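Major capsid protein P2 (Pseudoalteromonas phage pm2, PDB 2VVF) forms the outer protein shell of the virion as a homotrimer whose subunits each carry a double jelly roll. Local coordinates at residues Thr61-Asp64 and Leu65-Asn69; Leu98-Gln101 and Arg102-Ala105; Leu106-Val109 and Gly110-Thr113; Asp202-Tyr205 and Ile206-Gln209; Asp222-Glu226 and Gly227-Gln231. All coordinates share one frame; numbering follows the deposited sequence.

Overall arrangement
The five contacts are all local and follow one another along the chain. Interactions 1, 2 and 3 lie in the N-terminal jelly roll, interactions 4 and 5 in the C-terminal one. Interaction 1 leads into helix 63-71, its centre about 9 Å from that of the chain. Interactions 2 and 3 adjoin in sequence, where helix 97-102 leads through a calcium-binding turn to strand 106-107. Interactions 4 and 5 have centres about 14 Å apart and touch through Leu207 and Leu225. Within a subunit, interaction 2 meets interaction 5 through Gln100, Met103 and Val229, which joins the two halves. Interaction 2 of one subunit also meets interaction 5 of another, while interaction 4 lies at the subunit interface too.

Interaction 1. Residues Thr61-Asp64 and Leu65-Asn69; sequences TLND and LILEN
Leu62 O takes two backbone N-H groups of the next turn. Leu65 N donates to it at 3.1 Å, and Ile66 N adds a weak bond. The Leu65 donor stands well above the carbonyl plane, with a C=O...N angle of 112°. This is the turn that leads into helix 63-71. The four-residue pattern, weak at Ile66, continues with Leu67 N to Asn63 O at 3.0 Å and Glu68 N to Asp64 O. Just ahead, Thr61 OG1 accepts from Asn63 N at 3.1 Å, a capping bond.

Leu62 and Leu65 lie side by side and point the same way. Both have CG anti to the backbone N, and their methyls Leu62 CD1 and Leu65 CD2 meet at 4.0 Å. Both side chains also pack on Val81 of strand 80-84. The two ends of the Asn63 amide lie against methyl groups. OD1 is near Ile66 CD1, the two side chains crossing at about a right angle, and ND2 is 3.9 Å from Leu67 CD1. Leu67 CG rests against the backbone oxygen Asn63 O at 3.2 Å.

The acids turn to partners outside this turn. Asp64 OD2 forms a salt bridge with Lys178 of the C-terminal half, and Glu68 OE1 bonds to Tyr59 OH. One side of this turn is therefore apolar against the sheet, while its carboxylates make polar links, one of them between the two halves of the subunit.

Interaction 2. Residues Leu98-Gln101 and Arg102-Ala105; sequences LVQQ and RMFA. With CA (calcium ion), chain G.
Helix 97-102 runs into a type I beta turn, Arg102 to Ala105, with Arg102 N still bonded to Leu98 O at 2.9 Å and an N-H...O angle of 167°. The side chains of the same two residues run together and point the same way. The arginine chain is extended from CG to NE, which carries its guanidinium along the leucine. Leu98 CD2 sits over one face of that group, nearer its border than its middle, about 3.9 Å from the plane. Nearer the backbone, Arg102 CG passes over Leu98 O. The polar end of Arg102 reaches a second subunit, where NH1 forms salt bridges with Asp228 and Glu226. Phe104 turns its edge to the helix end: Gln101 O lies in the ring plane, and Gln100 O is 3.3 Å from Phe104 CD2. Behind these side chains the backbone bonds weaken, from Met103 N to Val99 O and from Phe104 N to Gln101 O.

Ala105 O binds the calcium ion at 2.5 Å. Pro141 O and Trp143 O complete the protein ligands. The helix end thus sits between a subunit interface on its Arg102 side and the metal site that leads to strand 106-107. Met103 also packs on Trp143, and Phe104 on Thr145, both of strand 143-154.

Interaction 3. Residues Leu106-Val109 and Gly110-Thr113; sequences LGTV and GLTT
A type II beta turn from Thr108 to Leu111 follows the short strand 106-107, with Val109 and Gly110 at its two central positions. Leu111 N closes it by donating to Thr108 O at 2.9 Å, with an N-H...O angle of 150°.

Gly110 has a positive phi of 92°, with the carbonyl oxygen of Val109 close by. Glycine takes this conformation readily.

Leu111 folds back over the first residue of the turn. A chi1 of -82° swings Leu111 CG away from its carbonyl carbon, which sets the branch against Thr108. Leu111 CD1 comes to 3.7 Å from Thr108 CA and 4.1 Å from Thr108 CB. Leu111 CG also lies 3.4 Å from Thr108 O, the oxygen that takes the turn bond. The Thr108 hydroxyl faces another loop, where OG1 bonds to Gln27 O and Gly26 N. Leu111 goes on to pack against Leu51 and Pro141, and Gly110 O accepts from Arg266. Val109 is exposed at the corner.

The arrangement is a classic type II turn with glycine at its third position, here in the connection between strands 106-107 and 114-120 of the N-terminal jelly roll.

Interaction 4. Residues Asp202-Tyr205 and Ile206-Gln209; sequences DNDY and ILEQ
The Tyr205 ring and the Gln209 side-chain amide meet one turn apart on helix 200-209. Their planes are 88° apart, almost perpendicular. Gln209 NE2 comes obliquely to the ring, 3.3 Å from Tyr205 CE2, and Ile206 N also approaches it obliquely. In both residues chi1 swings CG away from the residue's own N, to 171° in Tyr205. The two side chains therefore run out over the same flank, where the extended glutamine brings its amide to the ring.

On another side of the helix, Leu207 CD1 lies 3.7 Å from Asn203 ND2 and 4.0 Å from Asp204 OD1. These polar ends have stronger partners: Asn203 ND2 bonds to Thr220 O, and Asp204 OD2 forms a salt bridge with Lys200. Beneath the side chains the helix bonds are regular. Gln209 N donates to Tyr205 O at 2.9 Å, and Glu208 N to Asp204 O at 3.1 Å.

The polar groups of the Tyr205 side face a third subunit. Tyr205 OH bonds to Ser82 there, Gln209 NE2 to Asp33 and Gln209 OE1 to Gln134, while Asp202 forms a salt bridge with Arg35. With both ends of its amide bonded, Gln209 has its rotation fixed, and the ring and amide together present hydrogen-bonding groups to the trimer interface.

Interaction 5. Residues Asp222-Glu226 and Gly227-Gln231; sequences DFMLE and GDVYQ
In Met224 a chi1 of -69° sets CG on the side of the backbone N, and the near-extended chi2, -161°, carries SD to the start of the 3-10 segment 229-231. Met224 SD is then 3.8 Å from Val229 CA, with Val229 CG2 a little farther off. Met224 CG lies against Asp228 O.

A type I beta turn from Met224 to Gly227 reverses the chain. Gly227 N donates to Met224 O at 2.9 Å, from well above the carbonyl plane. Gly227 has a positive phi and keeps Glu226 O close, a shape that glycine adopts easily. A water inside the bend donates to Asp228 O at 2.8 Å and accepts a weak bond from Glu226 N.

Asp228 holds the second half of the loop. Its OD1 accepts from Tyr230 N at 3.1 Å, and its OD2 from Gln231 NE2 at 2.9 Å. Both donors come from above the carboxylate plane, and Asp228 OD2 lies in the plane of the Gln231 amide. Gln231 CB rests on Phe223 O at 3.3 Å, and Gln231 CG is near Glu226 OE1, with the carboxylate and amide planes 67° apart.

Glu226 and Asp228 together face Arg102 of the third subunit, whose positive charge would probably offset their mutual repulsion. Asp222 OD1 accepts from Met224 N. The loop therefore has an Asx turn at Asp222, a type I turn, and a second Asx turn at Asp228 leading into the 3-10 segment. It connects strands 218-222 and 233-234 of the C-terminal jelly roll, at the trimer interface.

Interaction 1. Residues Thr61-Asp64 and Leu65-Asn69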
loop_
_atom_site.group_PDB
_atom_site.type_symbol
_atom_site.label_atom_id
_atom_site.label_comp_id
_atom_site.label_asym_id
_atom_site.label_seq_id
_atom_site.Cartn_x
_atom_site.Cartn_y
_atom_site.Cartn_z
ATOM N N THR A 61 -1.830 29.532 4.382
ATOM C CA THR A 61 -1.007 29.669 3.184
ATOM C C THR A 61 -1.026 28.353 2.413
ATOM O O THR A 61 -1.395 27.313 2.957
ATOM C CB THR A 61 0.433 30.110 3.506
ATOM O OG1 THR A 61 1.258 28.956 3.707
ATOM C CG2 THR A 61 0.467 30.982 4.747
ATOM N N LEU A 62 -0.642 28.407 1.143
ATOM C CA LEU A 62 -0.624 27.215 0.304
ATOM C C LEU A 62 0.357 26.171 0.828
ATOM O O LEU A 62 0.270 24.995 0.480
ATOM C CB LEU A 62 -0.289 27.581 -1.144
ATOM C CG LEU A 62 -0.743 26.586 -2.212
ATOM C CD1 LEU A 62 -2.255 26.419 -2.190
ATOM C CD2 LEU A 62 -0.266 27.027 -3.588
ATOM N N ASN A 63 1.288 26.607 1.671
ATOM C CA ASN A 63 2.283 25.709 2.244
ATOM C C ASN A 63 1.647 24.698 3.190
ATOM O O ASN A 63 2.185 23.613 3.404
ATOM C CB ASN A 63 3.367 26.499 2.976
ATOM C CG ASN A 63 4.551 25.635 3.361
ATOM O OD1 ASN A 63 5.098 24.908 2.534
ATOM N ND2 ASN A 63 4.942 25.697 4.630
ATOM N N ASP A 64 0.503 25.065 3.756
ATOM C CA ASP A 64 -0.211 24.186 4.671
ATOM C C ASP A 64 -0.855 23.032 3.908
ATOM O O ASP A 64 -1.092 21.959 4.468
ATOM C CB ASP A 64 -1.264 24.970 5.457
ATOM C CG ASP A 64 -0.685 25.651 6.683
ATOM O OD1 ASP A 64 -0.291 26.833 6.574
ATOM O OD2 ASP A 64 -0.607 24.998 7.746
ATOM N N LEU A 65 -1.126 23.254 2.624
ATOM C CA LEU A 65 -1.707 22.219 1.780
ATOM C C LEU A 65 -0.603 21.244 1.383
ATOM O O LEU A 65 -0.840 20.045 1.222
ATOM C CB LEU A 65 -2.346 22.831 0.533
ATOM C CG LEU A 65 -2.932 21.845 -0.484
ATOM C CD1 LEU A 65 -4.099 21.071 0.110
ATOM C CD2 LEU A 65 -3.349 22.555 -1.761
ATOM N N ILE A 66 0.610 21.772 1.250
ATOM C CA ILE A 66 1.774 20.961 0.909
ATOM C C ILE A 66 2.109 20.049 2.086
ATOM O O ILE A 66 2.467 18.886 1.903
ATOM C CB ILE A 66 2.981 21.845 0.546
ATOM C CG1 ILE A 66 2.779 22.494 -0.826
ATOM C CG2 ILE A 66 4.264 21.030 0.578
ATOM C CD1 ILE A 66 3.840 23.516 -1.177
ATOM N N LEU A 67 1.983 20.589 3.294
ATOM C CA LEU A 67 2.259 19.842 4.514
ATOM C C LEU A 67 1.167 18.807 4.770
ATOM O O LEU A 67 1.432 17.716 5.276
ATOM C CB LEU A 67 2.385 20.795 5.702
ATOM C CG LEU A 67 3.553 21.781 5.615
ATOM C CD1 LEU A 67 3.576 22.710 6.812
ATOM C CD2 LEU A 67 4.870 21.035 5.485
ATOM N N GLU A 68 -0.062 19.152 4.405
ATOM C CA GLU A 68 -1.189 18.245 4.567
ATOM C C GLU A 68 -0.959 16.991 3.731
ATOM O O GLU A 68 -1.227 15.876 4.179
ATOM C CB GLU A 68 -2.483 18.933 4.127
ATOM C CG GLU A 68 -3.638 17.984 3.858
ATOM C CD GLU A 68 -4.937 18.721 3.604
ATOM O OE1 GLU A 68 -5.239 19.666 4.363
ATOM O OE2 GLU A 68 -5.645 18.368 2.636
ATOM N N ASN A 69 -0.461 17.184 2.513
ATOM C CA ASN A 69 -0.189 16.073 1.607
ATOM C C ASN A 69 1.054 15.301 2.043
ATOM O O ASN A 69 1.101 14.074 1.943
ATOM C CB ASN A 69 -0.020 16.580 0.171
ATOM C CG ASN A 69 -1.304 17.159 -0.397
ATOM O OD1 ASN A 69 -2.405 16.759 -0.012
ATOM N ND2 ASN A 69 -1.168 18.104 -1.321
#

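Interaction 2. Residues Leu98-Gln101 and Arg102-Ala105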
loop_
_atom_site.group_PDB
_atom_site.type_symbol
_atom_site.label_atom_id
_atom_site.label_comp_id
_atom_site.label_asym_id
_atom_site.label_seq_id
_atom_site.Cartn_x
_atom_site.Cartn_y
_atom_site.Cartn_z
ATOM N N LEU A 98 -12.091 1.802 -2.239
ATOM C CA LEU A 98 -12.367 2.779 -3.288
ATOM C C LEU A 98 -13.587 3.636 -2.965
ATOM O O LEU A 98 -13.583 4.848 -3.182
ATOM C CB LEU A 98 -12.558 2.075 -4.636
ATOM C CG LEU A 98 -11.298 1.794 -5.459
ATOM C CD1 LEU A 98 -11.649 1.083 -6.756
ATOM C CD2 LEU A 98 -10.533 3.079 -5.735
ATOM N N VAL A 99 -14.634 3.001 -2.449
ATOM C CA VAL A 99 -15.857 3.713 -2.095
ATOM C C VAL A 99 -15.608 4.678 -0.940
ATOM O O VAL A 99 -16.112 5.801 -0.933
ATOM C CB VAL A 99 -17.009 2.737 -1.772
ATOM C CG1 VAL A 99 -18.148 3.463 -1.073
ATOM C CG2 VAL A 99 -17.502 2.055 -3.036
ATOM N N GLN A 100 -14.822 4.231 0.035
ATOM C CA GLN A 100 -14.502 5.043 1.205
ATOM C C GLN A 100 -13.619 6.239 0.859
ATOM O O GLN A 100 -13.690 7.282 1.511
ATOM C CB GLN A 100 -13.834 4.185 2.282
ATOM C CG GLN A 100 -13.969 4.737 3.692
ATOM C CD GLN A 100 -15.375 5.215 3.998
ATOM O OE1 GLN A 100 -15.756 6.331 3.643
ATOM N NE2 GLN A 100 -16.155 4.371 4.662
ATOM N N GLN A 101 -12.784 6.083 -0.166
ATOM C CA GLN A 101 -11.893 7.157 -0.597
ATOM C C GLN A 101 -12.627 8.170 -1.470
ATOM O O GLN A 101 -12.513 9.378 -1.264
ATOM C CB GLN A 101 -10.697 6.591 -1.364
ATOM C CG GLN A 101 -9.931 5.515 -0.624
ATOM C CD GLN A 101 -9.091 4.658 -1.552
ATOM O OE1 GLN A 101 -9.026 4.905 -2.755
ATOM N NE2 GLN A 101 -8.452 3.639 -0.997
ATOM N N ARG A 102 -13.368 7.665 -2.452
ATOM C CA ARG A 102 -14.110 8.516 -3.380
ATOM C C ARG A 102 -15.253 9.263 -2.702
ATOM O O ARG A 102 -15.735 10.274 -3.213
ATOM C CB ARG A 102 -14.649 7.687 -4.550
ATOM C CG ARG A 102 -13.585 6.900 -5.303
ATOM C CD ARG A 102 -14.213 5.873 -6.229
ATOM N NE ARG A 102 -13.332 5.531 -7.341
ATOM C CZ ARG A 102 -13.549 4.523 -8.179
ATOM N NH1 ARG A 102 -12.694 4.282 -9.164
ATOM N NH2 ARG A 102 -14.620 3.757 -8.030
ATOM N N MET A 103 -15.689 8.762 -1.552
ATOM C CA MET A 103 -16.785 9.381 -0.817
ATOM C C MET A 103 -16.466 10.803 -0.360
ATOM O O MET A 103 -17.352 11.536 0.075
ATOM C CB MET A 103 -17.186 8.509 0.376
ATOM C CG MET A 103 -17.302 9.252 1.694
ATOM S SD MET A 103 -17.837 8.165 3.038
ATOM C CE MET A 103 -16.849 8.790 4.394
ATOM N N PHE A 104 -15.200 11.193 -0.477
ATOM C CA PHE A 104 -14.773 12.529 -0.069
ATOM C C PHE A 104 -14.646 13.487 -1.246
ATOM O O PHE A 104 -14.355 14.670 -1.061
ATOM C CB PHE A 104 -13.451 12.460 0.695
ATOM C CG PHE A 104 -13.574 11.856 2.063
ATOM C CD1 PHE A 104 -13.842 12.651 3.162
ATOM C CD2 PHE A 104 -13.425 10.494 2.249
ATOM C CE1 PHE A 104 -13.958 12.098 4.422
ATOM C CE2 PHE A 104 -13.537 9.935 3.507
ATOM C CZ PHE A 104 -13.803 10.737 4.595
ATOM N N ALA A 105 -14.863 12.976 -2.454
ATOM C CA ALA A 105 -14.768 13.793 -3.659
ATOM C C ALA A 105 -15.685 15.011 -3.580
ATOM O O ALA A 105 -16.744 14.966 -2.950
ATOM C CB ALA A 105 -15.082 12.965 -4.894
HETATM CA CA CA G . -18.507 14.007 -1.401
#

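Interaction 3. Residues Leu106-Val109 and Gly110-Thr113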
loop_
_atom_site.group_PDB
_atom_site.type_symbol
_atom_site.label_atom_id
_atom_site.label_comp_id
_atom_site.label_asym_id
_atom_site.label_seq_id
_atom_site.Cartn_x
_atom_site.Cartn_y
_atom_site.Cartn_z
ATOM N N LEU A 106 -15.274 16.098 -4.226
ATOM C CA LEU A 106 -16.052 17.329 -4.220
ATOM C C LEU A 106 -17.141 17.348 -5.288
ATOM O O LEU A 106 -16.929 17.845 -6.395
ATOM C CB LEU A 106 -15.137 18.544 -4.386
ATOM C CG LEU A 106 -15.825 19.907 -4.482
ATOM C CD1 LEU A 106 -16.760 20.118 -3.301
ATOM C CD2 LEU A 106 -14.793 21.018 -4.560
ATOM N N GLY A 107 -18.311 16.820 -4.943
ATOM C CA GLY A 107 -19.445 16.823 -5.859
ATOM C C GLY A 107 -19.967 18.252 -5.917
ATOM O O GLY A 107 -19.889 18.982 -4.928
ATOM N N THR A 108 -20.480 18.659 -7.075
ATOM C CA THR A 108 -20.979 20.021 -7.242
ATOM C C THR A 108 -22.464 20.100 -7.592
ATOM O O THR A 108 -23.026 21.191 -7.691
ATOM C CB THR A 108 -20.125 20.816 -8.244
ATOM O OG1 THR A 108 -20.297 20.271 -9.557
ATOM C CG2 THR A 108 -18.654 20.752 -7.861
ATOM N N VAL A 109 -23.098 18.947 -7.775
ATOM C CA VAL A 109 -24.514 18.910 -8.124
ATOM C C VAL A 109 -25.388 19.631 -7.100
ATOM O O VAL A 109 -25.326 19.342 -5.905
ATOM C CB VAL A 109 -25.000 17.473 -8.369
ATOM C CG1 VAL A 109 -26.519 17.414 -8.339
ATOM C CG2 VAL A 109 -24.464 16.950 -9.693
ATOM N N GLY A 110 -26.205 20.566 -7.579
ATOM C CA GLY A 110 -27.103 21.328 -6.716
ATOM C C GLY A 110 -26.453 22.620 -6.227
ATOM O O GLY A 110 -27.103 23.457 -5.600
ATOM N N LEU A 111 -25.166 22.770 -6.518
ATOM C CA LEU A 111 -24.406 23.947 -6.109
ATOM C C LEU A 111 -24.647 25.125 -7.048
ATOM O O LEU A 111 -24.973 24.943 -8.220
ATOM C CB LEU A 111 -22.906 23.625 -6.080
ATOM C CG LEU A 111 -22.384 22.931 -4.821
ATOM C CD1 LEU A 111 -21.071 22.813 -4.792
ATOM C CD2 LEU A 111 -22.445 23.733 -3.742
ATOM N N THR A 112 -24.464 26.333 -6.526
ATOM C CA THR A 112 -24.619 27.545 -7.323
ATOM C C THR A 112 -23.233 28.094 -7.649
ATOM O O THR A 112 -23.012 28.660 -8.722
ATOM C CB THR A 112 -25.489 28.592 -6.607
ATOM O OG1 THR A 112 -26.794 28.052 -6.369
ATOM C CG2 THR A 112 -25.608 29.852 -7.455
ATOM N N THR A 113 -22.301 27.902 -6.722
ATOM C CA THR A 113 -20.927 28.347 -6.909
ATOM C C THR A 113 -19.923 27.473 -6.165
ATOM O O THR A 113 -20.156 27.060 -5.029
ATOM C CB THR A 113 -20.742 29.836 -6.549
ATOM O OG1 THR A 113 -20.877 30.014 -5.132
ATOM C CG2 THR A 113 -21.764 30.695 -7.269
#

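Interaction 4. Residues Asp202-Tyr205 and Ile206-Gln209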
loop_
_atom_site.group_PDB
_atom_site.type_symbol
_atom_site.label_atom_id
_atom_site.label_comp_id
_atom_site.label_asym_id
_atom_site.label_seq_id
_atom_site.Cartn_x
_atom_site.Cartn_y
_atom_site.Cartn_z
ATOM N N ASP A 202 6.720 9.584 21.535
ATOM C CA ASP A 202 5.847 8.415 21.518
ATOM C C ASP A 202 4.695 8.587 20.534
ATOM O O ASP A 202 4.340 7.654 19.810
ATOM C CB ASP A 202 5.309 8.128 22.921
ATOM C CG ASP A 202 6.382 7.609 23.858
ATOM O OD1 ASP A 202 7.236 6.819 23.402
ATOM O OD2 ASP A 202 6.381 8.003 25.043
ATOM N N ASN A 203 4.122 9.786 20.509
ATOM C CA ASN A 203 3.023 10.089 19.599
ATOM C C ASN A 203 3.517 10.038 18.157
ATOM O O ASN A 203 2.854 9.481 17.279
ATOM C CB ASN A 203 2.451 11.476 19.902
ATOM C CG ASN A 203 1.294 11.840 18.992
ATOM O OD1 ASN A 203 0.175 11.359 19.172
ATOM N ND2 ASN A 203 1.559 12.691 18.007
ATOM N N ASP A 204 4.687 10.623 17.924
ATOM C CA ASP A 204 5.283 10.661 16.594
ATOM C C ASP A 204 5.669 9.270 16.094
ATOM O O ASP A 204 5.691 9.020 14.888
ATOM C CB ASP A 204 6.497 11.593 16.582
ATOM C CG ASP A 204 6.109 13.057 16.712
ATOM O OD1 ASP A 204 4.907 13.341 16.914
ATOM O OD2 ASP A 204 7.004 13.924 16.610
ATOM N N TYR A 205 5.968 8.369 17.025
ATOM C CA TYR A 205 6.336 7.004 16.665
ATOM C C TYR A 205 5.113 6.262 16.137
ATOM O O TYR A 205 5.194 5.533 15.149
ATOM C CB TYR A 205 6.932 6.266 17.868
ATOM C CG TYR A 205 7.138 4.784 17.640
ATOM C CD1 TYR A 205 8.210 4.319 16.887
ATOM C CD2 TYR A 205 6.258 3.851 18.169
ATOM C CE1 TYR A 205 8.398 2.966 16.669
ATOM C CE2 TYR A 205 6.437 2.497 17.958
ATOM C CZ TYR A 205 7.509 2.059 17.209
ATOM O OH TYR A 205 7.690 0.712 16.997
ATOM N N ILE A 206 3.975 6.463 16.794
ATOM C CA ILE A 206 2.734 5.825 16.371
ATOM C C ILE A 206 2.314 6.354 15.002
ATOM O O ILE A 206 1.850 5.596 14.150
ATOM C CB ILE A 206 1.616 6.005 17.414
ATOM C CG1 ILE A 206 2.039 5.402 18.756
ATOM C CG2 ILE A 206 0.336 5.354 16.930
ATOM C CD1 ILE A 206 1.175 5.836 19.923
ATOM N N LEU A 207 2.492 7.655 14.792
ATOM C CA LEU A 207 2.146 8.275 13.518
ATOM C C LEU A 207 2.935 7.613 12.392
ATOM O O LEU A 207 2.360 7.135 11.415
ATOM C CB LEU A 207 2.447 9.776 13.552
ATOM C CG LEU A 207 1.474 10.685 14.306
ATOM C CD1 LEU A 207 2.049 12.086 14.430
ATOM C CD2 LEU A 207 0.114 10.719 13.626
ATOM N N GLU A 208 4.257 7.594 12.536
ATOM C CA GLU A 208 5.134 6.987 11.540
ATOM C C GLU A 208 4.822 5.503 11.376
ATOM O O GLU A 208 5.006 4.932 10.302
ATOM C CB GLU A 208 6.598 7.159 11.948
ATOM C CG GLU A 208 7.070 8.600 11.988
ATOM C CD GLU A 208 8.521 8.723 12.406
ATOM O OE1 GLU A 208 8.874 8.213 13.489
ATOM O OE2 GLU A 208 9.309 9.323 11.646
ATOM N N GLN A 209 4.355 4.885 12.455
ATOM C CA GLN A 209 4.013 3.468 12.448
ATOM C C GLN A 209 2.891 3.180 11.455
ATOM O O GLN A 209 2.705 2.039 11.025
ATOM C CB GLN A 209 3.593 3.028 13.851
ATOM C CG GLN A 209 3.723 1.541 14.109
ATOM C CD GLN A 209 3.064 1.127 15.410
ATOM O OE1 GLN A 209 1.870 0.840 15.452
ATOM N NE2 GLN A 209 3.838 1.120 16.487
#

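Interaction 5. Residues Asp222-Glu226 and Gly227-Gln231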
loop_
_atom_site.group_PDB
_atom_site.type_symbol
_atom_site.label_atom_id
_atom_site.label_comp_id
_atom_site.label_asym_id
_atom_site.label_seq_id
_atom_site.Cartn_x
_atom_site.Cartn_y
_atom_site.Cartn_z
ATOM N N ASP A 222 -3.936 12.024 15.136
ATOM C CA ASP A 222 -4.638 11.347 14.052
ATOM C C ASP A 222 -5.657 10.344 14.583
ATOM O O ASP A 222 -5.294 9.371 15.245
ATOM C CB ASP A 222 -3.627 10.634 13.153
ATOM C CG ASP A 222 -4.097 10.522 11.721
ATOM O OD1 ASP A 222 -5.318 10.365 11.503
ATOM O OD2 ASP A 222 -3.241 10.572 10.813
ATOM N N PHE A 223 -6.931 10.583 14.285
ATOM C CA PHE A 223 -8.003 9.697 14.732
ATOM C C PHE A 223 -8.377 8.689 13.648
ATOM O O PHE A 223 -9.305 7.900 13.818
ATOM C CB PHE A 223 -9.241 10.506 15.131
ATOM C CG PHE A 223 -9.029 11.404 16.316
ATOM C CD1 PHE A 223 -8.782 10.871 17.572
ATOM C CD2 PHE A 223 -9.098 12.780 16.180
ATOM C CE1 PHE A 223 -8.591 11.700 18.666
ATOM C CE2 PHE A 223 -8.911 13.612 17.270
ATOM C CZ PHE A 223 -8.656 13.071 18.514
ATOM N N MET A 224 -7.657 8.728 12.532
ATOM C CA MET A 224 -7.919 7.821 11.417
ATOM C C MET A 224 -6.636 7.160 10.930
ATOM O O MET A 224 -6.426 7.002 9.726
ATOM C CB MET A 224 -8.580 8.576 10.259
ATOM C CG MET A 224 -10.004 9.025 10.539
ATOM S SD MET A 224 -10.912 9.408 9.031
ATOM C CE MET A 224 -9.696 10.384 8.142
ATOM N N LEU A 225 -5.780 6.775 11.871
ATOM C CA LEU A 225 -4.502 6.148 11.546
ATOM C C LEU A 225 -4.635 4.898 10.673
ATOM O O LEU A 225 -3.798 4.646 9.804
ATOM C CB LEU A 225 -3.717 5.840 12.825
ATOM C CG LEU A 225 -3.065 7.044 13.510
ATOM C CD1 LEU A 225 -2.666 6.709 14.940
ATOM C CD2 LEU A 225 -1.863 7.537 12.716
ATOM N N GLU A 226 -5.689 4.124 10.900
ATOM C CA GLU A 226 -5.925 2.904 10.132
ATOM C C GLU A 226 -6.609 3.183 8.796
ATOM O O GLU A 226 -6.692 2.304 7.938
ATOM C CB GLU A 226 -6.781 1.927 10.934
ATOM C CG GLU A 226 -6.100 1.344 12.156
ATOM C CD GLU A 226 -7.003 0.389 12.904
ATOM O OE1 GLU A 226 -7.952 0.861 13.564
ATOM O OE2 GLU A 226 -6.792 -0.837 12.796
ATOM N N GLY A 227 -7.122 4.397 8.634
ATOM C CA GLY A 227 -7.816 4.768 7.406
ATOM C C GLY A 227 -9.311 4.528 7.566
ATOM O O GLY A 227 -10.092 4.778 6.651
ATOM N N ASP A 228 -9.699 4.039 8.741
ATOM C CA ASP A 228 -11.100 3.768 9.040
ATOM C C ASP A 228 -11.796 5.040 9.516
ATOM O O ASP A 228 -11.431 5.611 10.545
ATOM C CB ASP A 228 -11.217 2.673 10.102
ATOM C CG ASP A 228 -12.655 2.289 10.386
ATOM O OD1 ASP A 228 -13.544 2.708 9.615
ATOM O OD2 ASP A 228 -12.896 1.575 11.381
ATOM N N VAL A 229 -12.790 5.484 8.753
ATOM C CA VAL A 229 -13.529 6.699 9.079
ATOM C C VAL A 229 -14.286 6.585 10.400
ATOM O O VAL A 229 -14.559 7.591 11.053
ATOM C CB VAL A 229 -14.466 7.113 7.927
ATOM C CG1 VAL A 229 -15.622 6.131 7.795
ATOM C CG2 VAL A 229 -14.983 8.524 8.142
ATOM N N TYR A 230 -14.623 5.357 10.783
ATOM C CA TYR A 230 -15.371 5.103 12.012
ATOM C C TYR A 230 -14.509 5.209 13.263
ATOM O O TYR A 230 -14.995 5.034 14.380
ATOM C CB TYR A 230 -16.022 3.721 11.963
ATOM C CG TYR A 230 -17.196 3.628 11.022
ATOM C CD1 TYR A 230 -18.445 4.111 11.392
ATOM C CD2 TYR A 230 -17.059 3.051 9.765
ATOM C CE1 TYR A 230 -19.526 4.023 10.535
ATOM C CE2 TYR A 230 -18.135 2.960 8.900
ATOM C CZ TYR A 230 -19.366 3.445 9.291
ATOM O OH TYR A 230 -20.443 3.354 8.437
ATOM N N GLN A 231 -13.222 5.475 13.070
ATOM C CA GLN A 231 -12.300 5.597 14.191
ATOM C C GLN A 231 -12.199 7.061 14.596
ATOM O O GLN A 231 -11.704 7.389 15.675
ATOM C CB GLN A 231 -10.916 5.064 13.811
ATOM C CG GLN A 231 -10.765 3.552 13.910
ATOM C CD GLN A 231 -11.821 2.906 14.786
ATOM O OE1 GLN A 231 -11.804 3.049 16.007
ATOM N NE2 GLN A 231 -12.726 2.158 14.166
HETATM O O HOH W 1 -8.873 4.823 11.283
#